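Local coordinates for adenylation domain (Streptomyces sp., PDB 5N9X), which belongs to the ANL superfamily of AMP-binding enzymes, a large domain followed by a smaller C-terminal one, and here holds adenosine-5'-triphosphate and threonine, at residues A[39-44]-A[247-252]; A[480-485]-A[500-505]; A[345-348]-A[354-357]; A[300-305]-A[325-330]. All blocks are in the same frame, centred on the assembly; numbering follows the deposited sequence.

Interaction 1: A[39-44]-A[247-252]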
loop_
_atom_site.group_PDB
_atom_site.type_symbol
_atom_site.label_atom_id
_atom_site.label_comp_id
_atom_site.label_asym_id
_atom_site.label_seq_id
_atom_site.Cartn_x
_atom_site.Cartn_y
_atom_site.Cartn_z
ATOM N N ILE A 39 15.408 7.560 -14.258
ATOM C CA ILE A 39 15.223 6.171 -14.660
ATOM C C ILE A 39 16.535 5.649 -15.239
ATOM O O ILE A 39 16.903 5.947 -16.384
ATOM C CB ILE A 39 14.061 6.020 -15.677
ATOM C CG1 ILE A 39 12.812 6.750 -15.169
ATOM C CG2 ILE A 39 13.769 4.549 -15.978
ATOM C CD1 ILE A 39 12.652 8.148 -15.718
ATOM N N ASP A 40 17.233 4.873 -14.414
ATOM C CA ASP A 40 18.634 4.507 -14.636
ATOM C C ASP A 40 19.461 5.790 -14.823
ATOM O O ASP A 40 19.581 6.572 -13.883
ATOM C CB ASP A 40 18.770 3.552 -15.829
ATOM C CG ASP A 40 18.201 2.167 -15.535
ATOM O OD1 ASP A 40 18.292 1.710 -14.371
ATOM O OD2 ASP A 40 17.631 1.550 -16.463
ATOM N N ASP A 41 20.010 6.014 -16.020
ATOM C CA ASP A 41 20.782 7.234 -16.311
ATOM C C ASP A 41 19.921 8.337 -16.908
ATOM O O ASP A 41 20.399 9.438 -17.175
ATOM C CB ASP A 41 21.935 6.954 -17.284
ATOM C CG ASP A 41 22.928 5.931 -16.761
ATOM O OD1 ASP A 41 22.675 5.322 -15.690
ATOM O OD2 ASP A 41 23.968 5.746 -17.444
ATOM N N GLU A 42 18.659 8.034 -17.161
ATOM C CA GLU A 42 17.784 9.017 -17.770
ATOM C C GLU A 42 17.228 9.965 -16.713
ATOM O O GLU A 42 16.776 9.534 -15.642
ATOM C CB GLU A 42 16.655 8.331 -18.541
ATOM C CG GLU A 42 15.576 9.286 -19.009
ATOM C CD GLU A 42 14.506 8.606 -19.849
ATOM O OE1 GLU A 42 14.030 7.507 -19.469
ATOM O OE2 GLU A 42 14.163 9.169 -20.917
ATOM N N LYS A 43 17.286 11.257 -17.021
ATOM C CA LYS A 43 16.745 12.273 -16.139
ATOM C C LYS A 43 15.797 13.172 -16.882
ATOM O O LYS A 43 16.145 13.733 -17.919
ATOM C CB LYS A 43 17.855 13.110 -15.504
ATOM C CG LYS A 43 18.508 12.433 -14.312
ATOM C CD LYS A 43 19.806 13.124 -13.918
ATOM C CE LYS A 43 20.201 12.736 -12.504
ATOM N NZ LYS A 43 21.636 13.022 -12.241
ATOM N N ILE A 44 14.590 13.305 -16.353
ATOM C CA ILE A 44 13.669 14.285 -16.882
ATOM C C ILE A 44 13.466 15.391 -15.856
ATOM O O ILE A 44 13.188 15.134 -14.669
ATOM C CB ILE A 44 12.310 13.672 -17.260
ATOM C CG1 ILE A 44 12.509 12.458 -18.156
ATOM C CG2 ILE A 44 11.459 14.683 -17.952
ATOM C CD1 ILE A 44 12.512 11.156 -17.415
ATOM N N ARG A 247 21.584 2.659 -2.350
ATOM C CA ARG A 247 22.798 3.394 -2.022
ATOM C C ARG A 247 23.210 4.253 -3.206
ATOM O O ARG A 247 23.294 5.480 -3.090
ATOM C CB ARG A 247 23.928 2.440 -1.621
ATOM C CG ARG A 247 25.312 3.074 -1.595
ATOM C CD ARG A 247 26.231 2.367 -2.569
ATOM N NE ARG A 247 26.760 1.128 -2.015
ATOM C CZ ARG A 247 27.009 0.037 -2.733
ATOM N NH1 ARG A 247 26.769 0.031 -4.040
ATOM N NH2 ARG A 247 27.477 -1.054 -2.147
ATOM N N ASP A 248 23.426 3.612 -4.350
ATOM C CA ASP A 248 23.944 4.311 -5.529
ATOM C C ASP A 248 23.083 5.462 -6.089
ATOM O O ASP A 248 23.636 6.445 -6.567
ATOM C CB ASP A 248 24.244 3.303 -6.661
ATOM C CG ASP A 248 25.337 2.294 -6.288
ATOM O OD1 ASP A 248 26.313 2.729 -5.640
ATOM O OD2 ASP A 248 25.277 1.101 -6.677
ATOM N N ARG A 249 21.757 5.356 -6.052
ATOM C CA ARG A 249 20.925 6.449 -6.545
ATOM C C ARG A 249 20.644 7.458 -5.425
ATOM O O ARG A 249 19.905 8.422 -5.622
ATOM C CB ARG A 249 19.618 5.914 -7.137
ATOM C CG ARG A 249 19.794 5.155 -8.439
ATOM C CD ARG A 249 20.501 5.993 -9.500
ATOM N NE ARG A 249 20.912 5.173 -10.646
ATOM C CZ ARG A 249 21.560 5.628 -11.726
ATOM N NH1 ARG A 249 21.877 6.912 -11.836
ATOM N NH2 ARG A 249 21.893 4.792 -12.708
ATOM N N GLY A 250 21.244 7.225 -4.252
ATOM C CA GLY A 250 21.249 8.192 -3.154
ATOM C C GLY A 250 19.910 8.465 -2.486
ATOM O O GLY A 250 19.639 9.577 -2.041
ATOM N N ILE A 251 19.068 7.441 -2.423
ATOM C CA ILE A 251 17.729 7.577 -1.873
ATOM C C ILE A 251 17.706 8.074 -0.424
ATOM O O ILE A 251 18.438 7.579 0.432
ATOM C CB ILE A 251 16.994 6.233 -2.013
ATOM C CG1 ILE A 251 16.628 6.039 -3.487
ATOM C CG2 ILE A 251 15.747 6.178 -1.144
ATOM C CD1 ILE A 251 16.741 4.653 -3.923
ATOM N N THR A 252 16.877 9.079 -0.168
ATOM C CA THR A 252 16.729 9.643 1.171
ATOM C C THR A 252 15.398 9.218 1.834
ATOM O O THR A 252 15.268 9.245 3.060
ATOM C CB THR A 252 16.820 11.193 1.133
ATOM O OG1 THR A 252 15.739 11.719 0.363
ATOM C CG2 THR A 252 18.136 11.647 0.498
#

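Interaction 2: A[480-485]-A[500-505]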
loop_
_atom_site.group_PDB
_atom_site.type_symbol
_atom_site.label_atom_id
_atom_site.label_comp_id
_atom_site.label_asym_id
_atom_site.label_seq_id
_atom_site.Cartn_x
_atom_site.Cartn_y
_atom_site.Cartn_z
ATOM N N PRO A 480 12.929 -26.880 7.582
ATOM C CA PRO A 480 12.105 -27.560 8.591
ATOM C C PRO A 480 10.826 -28.161 8.020
ATOM O O PRO A 480 9.933 -27.413 7.596
ATOM C CB PRO A 480 11.741 -26.444 9.575
ATOM C CG PRO A 480 11.938 -25.169 8.842
ATOM C CD PRO A 480 12.634 -25.439 7.523
ATOM N N ASP A 481 10.742 -29.490 8.032
ATOM C CA ASP A 481 9.515 -30.189 7.664
ATOM C C ASP A 481 8.402 -29.979 8.684
ATOM O O ASP A 481 8.653 -29.555 9.833
ATOM C CB ASP A 481 9.805 -31.685 7.470
ATOM C CG ASP A 481 10.251 -32.388 8.755
ATOM O OD1 ASP A 481 9.875 -31.984 9.873
ATOM O OD2 ASP A 481 11.018 -33.359 8.639
ATOM N N ALA A 482 7.185 -30.283 8.245
ATOM C CA ALA A 482 5.977 -30.150 9.051
ATOM C C ALA A 482 6.101 -30.790 10.424
ATOM O O ALA A 482 5.601 -30.250 11.398
ATOM C CB ALA A 482 4.770 -30.758 8.302
ATOM N N ARG A 483 6.767 -31.937 10.490
ATOM C CA ARG A 483 6.946 -32.669 11.741
ATOM C C ARG A 483 7.708 -31.874 12.798
ATOM O O ARG A 483 7.273 -31.772 13.945
ATOM C CB ARG A 483 7.667 -33.979 11.449
ATOM C CG ARG A 483 7.419 -35.093 12.443
ATOM C CD ARG A 483 8.287 -36.272 12.109
ATOM N NE ARG A 483 8.246 -37.291 13.156
ATOM C CZ ARG A 483 9.003 -38.381 13.153
ATOM N NH1 ARG A 483 9.847 -38.586 12.159
ATOM N NH2 ARG A 483 8.907 -39.259 14.138
ATOM N N ALA A 484 8.848 -31.309 12.412
ATOM C CA ALA A 484 9.631 -30.485 13.327
ATOM C C ALA A 484 8.856 -29.226 13.719
ATOM O O ALA A 484 8.899 -28.786 14.867
ATOM C CB ALA A 484 10.968 -30.116 12.698
ATOM N N LEU A 485 8.138 -28.659 12.754
ATOM C CA LEU A 485 7.406 -27.418 12.967
ATOM C C LEU A 485 6.255 -27.671 13.931
ATOM O O LEU A 485 6.044 -26.925 14.891
ATOM C CB LEU A 485 6.902 -26.870 11.628
ATOM C CG LEU A 485 6.191 -25.522 11.613
ATOM C CD1 LEU A 485 7.127 -24.441 12.103
ATOM C CD2 LEU A 485 5.636 -25.183 10.223
ATOM N N SER A 500 -3.849 -28.003 12.030
ATOM C CA SER A 500 -4.133 -29.414 11.812
ATOM C C SER A 500 -3.345 -29.979 10.644
ATOM O O SER A 500 -3.108 -31.179 10.570
ATOM C CB SER A 500 -5.636 -29.607 11.584
ATOM O OG SER A 500 -5.868 -30.640 10.648
ATOM N N GLN A 501 -2.949 -29.103 9.726
ATOM C CA GLN A 501 -2.230 -29.518 8.524
ATOM C C GLN A 501 -1.233 -28.426 8.142
ATOM O O GLN A 501 -1.540 -27.240 8.259
ATOM C CB GLN A 501 -3.209 -29.813 7.358
ATOM C CG GLN A 501 -2.659 -30.766 6.272
ATOM C CD GLN A 501 -3.753 -31.573 5.527
ATOM O OE1 GLN A 501 -4.785 -31.936 6.099
ATOM N NE2 GLN A 501 -3.518 -31.841 4.243
ATOM N N TYR A 502 -0.036 -28.822 7.709
ATOM C CA TYR A 502 1.018 -27.870 7.323
ATOM C C TYR A 502 1.365 -28.096 5.879
ATOM O O TYR A 502 1.476 -29.243 5.458
ATOM C CB TYR A 502 2.279 -28.052 8.179
ATOM C CG TYR A 502 2.096 -27.630 9.603
ATOM C CD1 TYR A 502 1.715 -28.552 10.565
ATOM C CD2 TYR A 502 2.321 -26.316 9.999
ATOM C CE1 TYR A 502 1.542 -28.184 11.869
ATOM C CE2 TYR A 502 2.149 -25.938 11.320
ATOM C CZ TYR A 502 1.760 -26.880 12.246
ATOM O OH TYR A 502 1.576 -26.539 13.567
ATOM N N LEU A 503 1.540 -27.014 5.126
ATOM C CA LEU A 503 1.993 -27.100 3.740
ATOM C C LEU A 503 3.233 -26.230 3.545
ATOM O O LEU A 503 3.192 -25.010 3.718
ATOM C CB LEU A 503 0.871 -26.682 2.778
ATOM C CG LEU A 503 1.182 -26.443 1.293
ATOM C CD1 LEU A 503 1.436 -27.732 0.532
ATOM C CD2 LEU A 503 0.052 -25.670 0.613
ATOM N N ALA A 504 4.340 -26.862 3.184
ATOM C CA ALA A 504 5.569 -26.123 2.889
ATOM C C ALA A 504 5.571 -25.614 1.446
ATOM O O ALA A 504 5.433 -26.393 0.505
ATOM C CB ALA A 504 6.797 -26.992 3.153
ATOM N N LEU A 505 5.724 -24.303 1.285
ATOM C CA LEU A 505 5.777 -23.675 -0.037
ATOM C C LEU A 505 7.151 -23.035 -0.277
ATOM O O LEU A 505 7.796 -22.585 0.683
ATOM C CB LEU A 505 4.662 -22.629 -0.162
ATOM C CG LEU A 505 3.224 -23.160 -0.261
ATOM C CD1 LEU A 505 2.209 -22.024 -0.214
ATOM C CD2 LEU A 505 3.037 -23.992 -1.521
#

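Interaction 3: A[345-348]-A[354-357]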
loop_
_atom_site.group_PDB
_atom_site.type_symbol
_atom_site.label_atom_id
_atom_site.label_comp_id
_atom_site.label_asym_id
_atom_site.label_seq_id
_atom_site.Cartn_x
_atom_site.Cartn_y
_atom_site.Cartn_z
ATOM N N THR A 345 -10.245 12.436 13.093
ATOM C CA THR A 345 -10.764 12.058 14.403
ATOM C C THR A 345 -11.075 10.562 14.334
ATOM O O THR A 345 -11.266 10.008 13.253
ATOM C CB THR A 345 -11.997 12.875 14.823
ATOM O OG1 THR A 345 -13.110 12.517 14.007
ATOM C CG2 THR A 345 -11.729 14.332 14.676
ATOM N N HIS A 346 -11.114 9.905 15.485
ATOM C CA HIS A 346 -11.263 8.455 15.524
ATOM C C HIS A 346 -12.020 7.957 16.746
ATOM O O HIS A 346 -12.244 8.696 17.697
ATOM C CB HIS A 346 -9.884 7.798 15.474
ATOM C CG HIS A 346 -9.124 7.900 16.763
ATOM N ND1 HIS A 346 -8.605 9.093 17.228
ATOM C CD2 HIS A 346 -8.783 6.960 17.679
ATOM C CE1 HIS A 346 -7.982 8.882 18.372
ATOM N NE2 HIS A 346 -8.076 7.599 18.669
ATOM N N ARG A 347 -12.404 6.686 16.690
ATOM C CA ARG A 347 -13.071 5.977 17.772
ATOM C C ARG A 347 -12.416 4.598 17.855
ATOM O O ARG A 347 -11.920 4.084 16.855
ATOM C CB ARG A 347 -14.590 5.854 17.507
ATOM C CG ARG A 347 -15.436 7.102 17.805
ATOM C CD ARG A 347 -16.949 6.814 17.706
ATOM N NE ARG A 347 -17.485 6.090 18.872
ATOM C CZ ARG A 347 -18.390 5.105 18.828
ATOM N NH1 ARG A 347 -18.896 4.692 17.679
ATOM N NH2 ARG A 347 -18.785 4.527 19.953
ATOM N N ILE A 348 -12.397 4.013 19.043
ATOM C CA ILE A 348 -12.022 2.624 19.212
ATOM C C ILE A 348 -13.265 1.959 19.765
ATOM O O ILE A 348 -13.673 2.268 20.874
ATOM C CB ILE A 348 -10.828 2.459 20.163
ATOM C CG1 ILE A 348 -9.716 3.437 19.771
ATOM C CG2 ILE A 348 -10.330 1.041 20.139
ATOM C CD1 ILE A 348 -8.516 3.481 20.729
ATOM N N ARG A 354 -19.711 0.603 21.597
ATOM C CA ARG A 354 -19.281 1.516 22.650
ATOM C C ARG A 354 -17.826 1.919 22.493
ATOM O O ARG A 354 -17.030 1.160 21.938
ATOM C CB ARG A 354 -19.475 0.872 24.023
ATOM C CG ARG A 354 -20.896 0.886 24.564
ATOM C CD ARG A 354 -20.951 0.168 25.911
ATOM N NE ARG A 354 -20.653 -1.254 25.749
ATOM C CZ ARG A 354 -19.564 -1.855 26.227
ATOM N NH1 ARG A 354 -18.660 -1.156 26.910
ATOM N NH2 ARG A 354 -19.372 -3.156 26.017
ATOM N N ASP A 355 -17.477 3.101 22.998
ATOM C CA ASP A 355 -16.076 3.530 23.058
ATOM C C ASP A 355 -15.285 2.667 24.045
ATOM O O ASP A 355 -15.739 2.419 25.162
ATOM C CB ASP A 355 -15.981 5.005 23.440
ATOM C CG ASP A 355 -16.497 5.912 22.351
ATOM O OD1 ASP A 355 -16.682 5.413 21.223
ATOM O OD2 ASP A 355 -16.698 7.119 22.605
ATOM N N ALA A 356 -14.109 2.204 23.632
ATOM C CA ALA A 356 -13.355 1.230 24.422
ATOM C C ALA A 356 -12.490 1.884 25.503
ATOM O O ALA A 356 -11.998 2.991 25.312
ATOM C CB ALA A 356 -12.480 0.379 23.499
ATOM N N ALA A 357 -12.291 1.193 26.625
ATOM C CA ALA A 357 -11.392 1.684 27.678
ATOM C C ALA A 357 -9.916 1.606 27.252
ATOM O O ALA A 357 -9.577 0.893 26.312
ATOM C CB ALA A 357 -11.607 0.897 28.960
#

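Interaction 4: A[300-305]-A[325-330]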
loop_
_atom_site.group_PDB
_atom_site.type_symbol
_atom_site.label_atom_id
_atom_site.label_comp_id
_atom_site.label_asym_id
_atom_site.label_seq_id
_atom_site.Cartn_x
_atom_site.Cartn_y
_atom_site.Cartn_z
ATOM N N PHE A 300 22.512 0.621 12.211
ATOM C CA PHE A 300 22.344 2.043 11.921
ATOM C C PHE A 300 21.819 2.833 13.113
ATOM O O PHE A 300 21.807 4.062 13.103
ATOM C CB PHE A 300 21.368 2.222 10.756
ATOM C CG PHE A 300 21.755 1.481 9.518
ATOM C CD1 PHE A 300 22.774 1.950 8.700
ATOM C CD2 PHE A 300 21.118 0.308 9.182
ATOM C CE1 PHE A 300 23.129 1.261 7.544
ATOM C CE2 PHE A 300 21.471 -0.382 8.041
ATOM C CZ PHE A 300 22.483 0.091 7.223
ATOM N N GLY A 301 21.344 2.141 14.131
ATOM C CA GLY A 301 20.625 2.846 15.173
ATOM C C GLY A 301 19.234 3.288 14.712
ATOM O O GLY A 301 18.679 2.761 13.741
ATOM N N LEU A 302 18.685 4.271 15.422
ATOM C CA LEU A 302 17.312 4.693 15.260
ATOM C C LEU A 302 17.246 6.186 14.970
ATOM O O LEU A 302 16.169 6.744 14.823
ATOM C CB LEU A 302 16.525 4.342 16.521
ATOM C CG LEU A 302 16.052 2.891 16.601
ATOM C CD1 LEU A 302 15.236 2.642 17.837
ATOM C CD2 LEU A 302 15.215 2.548 15.387
ATOM N N ASP A 303 18.410 6.825 14.897
ATOM C CA ASP A 303 18.508 8.275 14.677
ATOM C C ASP A 303 18.652 8.684 13.226
ATOM O O ASP A 303 18.293 9.796 12.852
ATOM C CB ASP A 303 19.685 8.842 15.474
ATOM C CG ASP A 303 19.652 8.421 16.917
ATOM O OD1 ASP A 303 19.327 9.289 17.756
ATOM O OD2 ASP A 303 19.900 7.219 17.195
ATOM N N ARG A 304 19.199 7.789 12.412
ATOM C CA ARG A 304 19.372 8.059 11.001
ATOM C C ARG A 304 19.554 6.750 10.254
ATOM O O ARG A 304 20.488 5.991 10.549
ATOM C CB ARG A 304 20.562 8.980 10.734
ATOM C CG ARG A 304 20.811 9.154 9.245
ATOM C CD ARG A 304 21.919 10.141 8.941
ATOM N NE ARG A 304 22.031 10.429 7.509
ATOM C CZ ARG A 304 21.476 11.469 6.884
ATOM N NH1 ARG A 304 21.648 11.611 5.577
ATOM N NH2 ARG A 304 20.764 12.373 7.554
ATOM N N PRO A 305 18.631 6.453 9.322
ATOM C CA PRO A 305 17.403 7.211 9.085
ATOM C C PRO A 305 16.423 7.065 10.247
ATOM O O PRO A 305 16.620 6.203 11.106
ATOM C CB PRO A 305 16.831 6.562 7.813
ATOM C CG PRO A 305 17.325 5.153 7.867
ATOM C CD PRO A 305 18.734 5.291 8.420
ATOM N N LEU A 325 9.785 5.112 15.405
ATOM C CA LEU A 325 10.306 4.042 16.235
ATOM C C LEU A 325 11.382 4.525 17.241
ATOM O O LEU A 325 12.222 5.373 16.923
ATOM C CB LEU A 325 10.850 2.926 15.345
ATOM C CG LEU A 325 9.761 1.938 14.917
ATOM C CD1 LEU A 325 8.895 2.530 13.811
ATOM C CD2 LEU A 325 10.371 0.634 14.452
ATOM N N THR A 326 11.306 3.989 18.464
ATOM C CA THR A 326 12.237 4.286 19.558
ATOM C C THR A 326 12.804 2.991 20.121
ATOM O O THR A 326 12.297 1.912 19.810
ATOM C CB THR A 326 11.562 5.065 20.708
ATOM O OG1 THR A 326 10.728 4.177 21.466
ATOM C CG2 THR A 326 10.743 6.234 20.166
ATOM N N GLU A 327 13.839 3.093 20.950
ATOM C CA GLU A 327 14.413 1.912 21.594
ATOM C C GLU A 327 13.369 1.102 22.365
ATOM O O GLU A 327 13.362 -0.120 22.273
ATOM C CB GLU A 327 15.559 2.309 22.522
ATOM C CG GLU A 327 16.739 2.968 21.797
ATOM C CD GLU A 327 17.579 1.991 20.965
ATOM O OE1 GLU A 327 17.274 0.777 20.943
ATOM O OE2 GLU A 327 18.538 2.449 20.304
ATOM N N ASP A 328 12.468 1.775 23.079
ATOM C CA ASP A 328 11.427 1.093 23.859
ATOM C C ASP A 328 10.608 0.096 23.036
ATOM O O ASP A 328 10.254 -0.992 23.523
ATOM C CB ASP A 328 10.468 2.111 24.495
ATOM C CG ASP A 328 10.937 2.592 25.858
ATOM O OD1 ASP A 328 12.169 2.680 26.083
ATOM O OD2 ASP A 328 10.059 2.872 26.711
ATOM N N ASP A 329 10.308 0.457 21.789
ATOM C CA ASP A 329 9.515 -0.419 20.920
ATOM C C ASP A 329 10.230 -1.735 20.613
ATOM O O ASP A 329 9.598 -2.704 20.205
ATOM C CB ASP A 329 9.157 0.293 19.607
ATOM C CG ASP A 329 8.587 1.679 19.826
ATOM O OD1 ASP A 329 7.752 1.853 20.742
ATOM O OD2 ASP A 329 8.972 2.598 19.073
ATOM N N LEU A 330 11.544 -1.774 20.813
ATOM C CA LEU A 330 12.301 -3.005 20.588
ATOM C C LEU A 330 12.448 -3.857 21.844
ATOM O O LEU A 330 13.025 -4.948 21.792
ATOM C CB LEU A 330 13.688 -2.699 20.038
ATOM C CG LEU A 330 13.797 -1.772 18.829
ATOM C CD1 LEU A 330 15.219 -1.783 18.317
ATOM C CD2 LEU A 330 12.823 -2.179 17.732
HETATM O O HOH W 1 13.173 6.017 14.463
#

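Interaction 1: A[39-44]-A[247-252]
Arg249, just past helix 239-248, reaches across to Asp40 and Asp41, the two central residues of a type II' beta turn that closes the hairpin of strands 35-39 and 42-45. The charged part of the contact is a salt bridge: Arg249 NH2 donates to Asp41 OD1 over 3.1 Å with an N-H...O angle of 153°. The oxygen lies near the guanidinium plane and is met nearly along its C-O axis. With carboxylate and guanidinium planes 59° apart, one nitrogen serves one oxygen, not a paired two-oxygen fork.

A second kind of approach uses the backbone. Asp40 O sits over one face of the guanidinium, 3.1 Å from Arg249 CZ, where no N-H points at it; the attraction is probably electrostatic. A bend at chi2 (-56°) turns the arginine chain toward the turn, and its side chain also packs on His38 and Val229.

Each partner has its own local backbone bonds. Gly250, with positive phi, ends the helix in a Schellman motif. In the hairpin, Ile39 and Glu42 exchange two backbone bonds, Ile39 N to Glu42 O and Glu42 N to Ile39 O, each 2.8 Å long.

Interaction 2: A[480-485]-A[500-505]
Leu485 extends its CG anti to the backbone N (chi1 -176°), while Tyr502 swings its ring anti to its own carbonyl carbon (chi1 -69°), and these two choices bring the leucine branch and the phenol together. Leu485 CD2 does the touching, 3.5 Å from Tyr502 CD2 and 3.7 Å from Tyr502 CE2, so one methyl meets the CD2-CE2 side of the ring at a slant. The two side chains cross obliquely. One turn earlier in the helix, Ala482 meets the root of the tyrosine: its CB comes to 3.7 Å from Tyr502 CB.

The arrangement is an example of how a beta-alpha-beta crossover is packed. Strand 463-470 lies next to and parallel with strand 501-505, and helix 482-492 connects them across one face of the sheet of the C-terminal domain. Tyr502 faces that helix, meeting Arg486 and Val489 as well as Cys467 of the adjacent strand, and Leu485 also reaches Tyr469. On either side of Tyr502 in the strand, Gln501 and Leu503 point away from the helix and pack on Phe525 of helix 518-528.

The start of the helix is fixed by Asp481 at the N-cap. Ala484 N donates to Asp481 OD1 over 2.8 Å in an almost straight bond (170°). Leu485 N in turn donates to Asp481 O at 3.1 Å, and Pro480 O, just before the cap, is hydrogen-bonded to Tyr469 OH.

Interaction 3: A[345-348]-A[354-357]
Arg347 and Asp355 form a salt bridge across the connection that follows strand 345-349, and the arginine can be traced outward atom by atom. From CB the chain runs with CG beside the backbone N, and Arg347 CG passes 4.0 Å from Asp355 OD1. Arg347 CD is next, 3.8 Å from the same oxygen. A bend at chi3 (77°) then turns the guanidinium edge toward the carboxylate. Arg347 NE donates to Asp355 OD1 over 2.6 Å, using the oxygen's syn lone pair, although the bond is bent (132°) and the oxygen is somewhat tilted from the guanidinium plane. Arg347 NH2 makes a second, weak bond to Asp355 OD1, also of 2.6 Å. One oxygen thus sits in the notch between two nitrogens, and the carboxylate plane is turned 55° from the guanidinium. At the tip, NH2 is also hydrogen-bonded to Gly353 O, which ties the arginine to the loop backbone as well as to its acid.

Beside this polar pair, Ala356 N donates to Ile348 O over 2.8 Å, and Asp355 CA makes a longer C-H...O contact of 3.5 Å to Ile348 O. Apolar packing is modest: Ile348 CG2 lies 4.0 Å from Ala356 CB.

In the fold, these bonds hold the long connection of a beta hairpin against the end of the strand it leaves, before strand 362-367 returns antiparallel to it. Arg347 packs on Trp365 of that returning strand and on Tyr401 of strand 400-410, whereas Ile348 meets Val408 and Arg410 of the latter.

Interaction 4: A[300-305]-A[325-330]
Leu302 drives its CD1 methyl against the peptide that joins Thr326 to Glu327, a methyl of one loop resting on the backbone of another. Helix 290-300, which ends at Gly301 with positive phi, is the crossover of a beta-alpha-beta unit joining the parallel strands 280-284 and 306-310, and the first loop leads into the latter; the second follows strand 321-324, the antiparallel neighbour of 306-310 in the same mixed sheet. One loop enters and the other leaves this antiparallel pair at the same end.

The methyl sits squarely over the peptide plane, with Leu302 CD1 3.4 Å from both Thr326 C and Glu327 N. Its orientation follows from a chi1 of -81°, which places CG beside the leucine's own N, and an extended chi2. Glu327, bent at chi2 (-73°), folds back so that its carboxylate presents a face to the same methyl; Glu327 CD lies 4.0 Å from Leu302 CD1. The other branch, Leu302 CD2, points to the buried Leu325, 4.4 Å from its CB. Leu330 CD1 is more distant, 4.5 Å from Leu302 CD1, and its side chain also packs on Val293 and Ala297 of helix 290-300.

The second loop is braced internally. Thr326 N donates to Asp329 OD2 over 2.8 Å, from above the carboxylate plane, and His323 NE2 is hydrogen-bonded to that oxygen. No direct hydrogen bond joins the two segments; a water lies within hydrogen-bonding distance of both, 3.1 Å from Leu302 O and 2.7 Å from Leu325 O, with a further acceptor competing for its protons. Leu302 O is also bonded to Arg324 NH1.

The four contacts are spread widely over the chain and touch one another nowhere. Interactions 1 and 4 come nearest, about 6 Å between closest atoms and 27 Å between centres. Interaction 4 lies close to the ligands, nearer than interaction 3, with the Leu325 side chain about 9 Å from the bound ATP and about 14 Å from the threonine. Interaction 3 is more remote: the Ile348 side chain is about 14 Å from ATP, and this contact and interaction 1 lie on opposite sides of the chain's centre, with centres about 44 Å apart. Interaction 2 belongs to the C-terminal domain, the region that also supplies Lys515 to the threonine pocket; its centre lies 35 Å from that of interaction 4.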